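Side-chain contact in hypothetical protein MTH938 (Methanothermobacter thermautotrophicus, PDB 1IHN), which is of unknown function and belongs to the DUF498/DUF598 family of uncharacterised proteins: residues A[92-95]-A[96-100]. Sequence-based numbering, arbitrary orientation.
Sequences IKRY and NEERS
Arg99 runs alongside the Tyr95 ring, one turn further on in helix 88-100. Ring carbon CE2 of Tyr95 meets CB of Arg99 at 3.9 Å. The arginine chain then runs on past the phenol oxygen, with CD of Arg99 4.0 Å from OH of Tyr95. With CG anti to the backbone N (chi1 171°), the tyrosine ring leans toward the C-terminal end of the helix, which brings it beside Arg99. The Asn96 amide is turned 68° from the ring plane. Its OD1 sits in that plane, at the edge, 3.7 Å from CD2 of Tyr95, and accepts a hydrogen bond from the backbone N of Phe4. Phe4 also packs edge-to-face with Tyr95, and the tyrosine hydroxyl bonds to that of Tyr14. Were Tyr95 an alanine, the Tyr14 hydroxyl would probably lose this partner and a gap would be likely to open against the Phe4 ring. On another side of the helix, OE2 of Glu98 lies 3.4 Å from CG of Arg94, touching its aliphatic part, while OE1 is hydrogen-bonded to OG of Ser64, on strand 64-68. Glu97 OE1 stays 4.3 Å from Arg94 NE, well out of the guanidinium plane. Backbone bonds hold the turn, among them Arg99 N to Tyr95 O at 2.8 Å. Glu97 and Glu98 probably stabilise the Arg94 charge only at a distance; directed bonds tie Tyr95 and Asn96 to strands 11-14 and 4-8, and Glu98 to Ser64.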
loop_
_atom_site.group_PDB
_atom_site.type_symbol
_atom_site.label_atom_id
_atom_site.label_comp_id
_atom_site.label_asym_id
_atom_site.label_seq_id
_atom_site.Cartn_x
_atom_site.Cartn_y
_atom_site.Cartn_z
ATOM N N ILE A 92 4.039 -6.410 -3.175
ATOM C CA ILE A 92 5.405 -6.001 -2.850
ATOM C C ILE A 92 6.395 -6.401 -3.927
ATOM O O ILE A 92 7.398 -5.724 -4.136
ATOM C CB ILE A 92 5.895 -6.591 -1.505
ATOM C CG1 ILE A 92 5.930 -8.116 -1.576
ATOM C CG2 ILE A 92 5.001 -6.129 -0.375
ATOM C CD1 ILE A 92 6.759 -8.738 -0.477
ATOM N N LYS A 93 6.119 -7.512 -4.605
ATOM C CA LYS A 93 6.995 -7.967 -5.674
ATOM C C LYS A 93 6.910 -6.963 -6.811
ATOM O O LYS A 93 7.927 -6.567 -7.382
ATOM C CB LYS A 93 6.564 -9.344 -6.190
ATOM C CG LYS A 93 6.811 -10.497 -5.231
ATOM C CD LYS A 93 6.480 -11.825 -5.900
ATOM C CE LYS A 93 6.634 -12.996 -4.936
ATOM N NZ LYS A 93 6.275 -14.298 -5.579
ATOM N N ARG A 94 5.681 -6.566 -7.131
ATOM C CA ARG A 94 5.418 -5.613 -8.200
ATOM C C ARG A 94 6.043 -4.261 -7.872
ATOM O O ARG A 94 6.553 -3.571 -8.758
ATOM C CB ARG A 94 3.908 -5.454 -8.396
ATOM C CG ARG A 94 3.510 -4.510 -9.523
ATOM C CD ARG A 94 3.915 -5.062 -10.889
ATOM N NE ARG A 94 3.157 -6.261 -11.236
ATOM C CZ ARG A 94 1.929 -6.252 -11.745
ATOM N NH1 ARG A 94 1.307 -5.103 -11.981
ATOM N NH2 ARG A 94 1.315 -7.398 -12.007
ATOM N N TYR A 95 5.988 -3.884 -6.597
ATOM C CA TYR A 95 6.564 -2.623 -6.148
ATOM C C TYR A 95 8.073 -2.667 -6.347
ATOM O O TYR A 95 8.666 -1.725 -6.886
ATOM C CB TYR A 95 6.270 -2.383 -4.662
ATOM C CG TYR A 95 7.026 -1.198 -4.095
ATOM C CD1 TYR A 95 6.475 0.084 -4.104
ATOM C CD2 TYR A 95 8.319 -1.352 -3.595
ATOM C CE1 TYR A 95 7.201 1.184 -3.629
ATOM C CE2 TYR A 95 9.050 -0.266 -3.123
ATOM C CZ TYR A 95 8.491 0.995 -3.143
ATOM O OH TYR A 95 9.240 2.061 -2.696
ATOM N N ASN A 96 8.693 -3.756 -5.897
ATOM C CA ASN A 96 10.137 -3.902 -6.032
ATOM C C ASN A 96 10.515 -3.826 -7.501
ATOM O O ASN A 96 11.545 -3.252 -7.855
ATOM C CB ASN A 96 10.622 -5.226 -5.420
ATOM C CG ASN A 96 10.637 -5.202 -3.892
ATOM O OD1 ASN A 96 10.695 -4.133 -3.268
ATOM N ND2 ASN A 96 10.604 -6.382 -3.282
ATOM N N GLU A 97 9.663 -4.390 -8.352
ATOM C CA GLU A 97 9.889 -4.376 -9.794
ATOM C C GLU A 97 10.028 -2.962 -10.324
ATOM O O GLU A 97 11.047 -2.601 -10.905
ATOM C CB GLU A 97 8.725 -5.041 -10.524
ATOM C CG GLU A 97 8.917 -6.498 -10.860
ATOM C CD GLU A 97 7.712 -7.064 -11.579
ATOM O OE1 GLU A 97 7.286 -6.457 -12.584
ATOM O OE2 GLU A 97 7.188 -8.109 -11.139
ATOM N N GLU A 98 8.979 -2.172 -10.131
ATOM C CA GLU A 98 8.950 -0.793 -10.600
ATOM C C GLU A 98 9.989 0.092 -9.922
ATOM O O GLU A 98 10.645 0.901 -10.579
ATOM C CB GLU A 98 7.543 -0.226 -10.411
ATOM C CG GLU A 98 6.535 -0.813 -11.384
ATOM C CD GLU A 98 5.104 -0.683 -10.908
ATOM O OE1 GLU A 98 4.763 0.365 -10.322
ATOM O OE2 GLU A 98 4.314 -1.625 -11.131
ATOM N N ARG A 99 10.144 -0.058 -8.612
ATOM C CA ARG A 99 11.131 0.728 -7.878
ATOM C C ARG A 99 12.515 0.365 -8.428
ATOM O O ARG A 99 13.357 1.235 -8.634
ATOM C CB ARG A 99 11.045 0.416 -6.381
ATOM C CG ARG A 99 12.043 1.155 -5.493
ATOM C CD ARG A 99 11.893 2.665 -5.560
ATOM N NE ARG A 99 12.314 3.185 -6.853
ATOM C CZ ARG A 99 12.490 4.473 -7.122
ATOM N NH1 ARG A 99 12.279 5.385 -6.180
ATOM N NH2 ARG A 99 12.886 4.848 -8.330
ATOM N N SER A 100 12.737 -0.923 -8.682
ATOM C CA SER A 100 14.011 -1.382 -9.232
ATOM C C SER A 100 14.264 -0.763 -10.603
ATOM O O SER A 100 15.405 -0.472 -10.962
ATOM C CB SER A 100 14.027 -2.908 -9.359
ATOM O OG SER A 100 14.188 -3.524 -8.096
#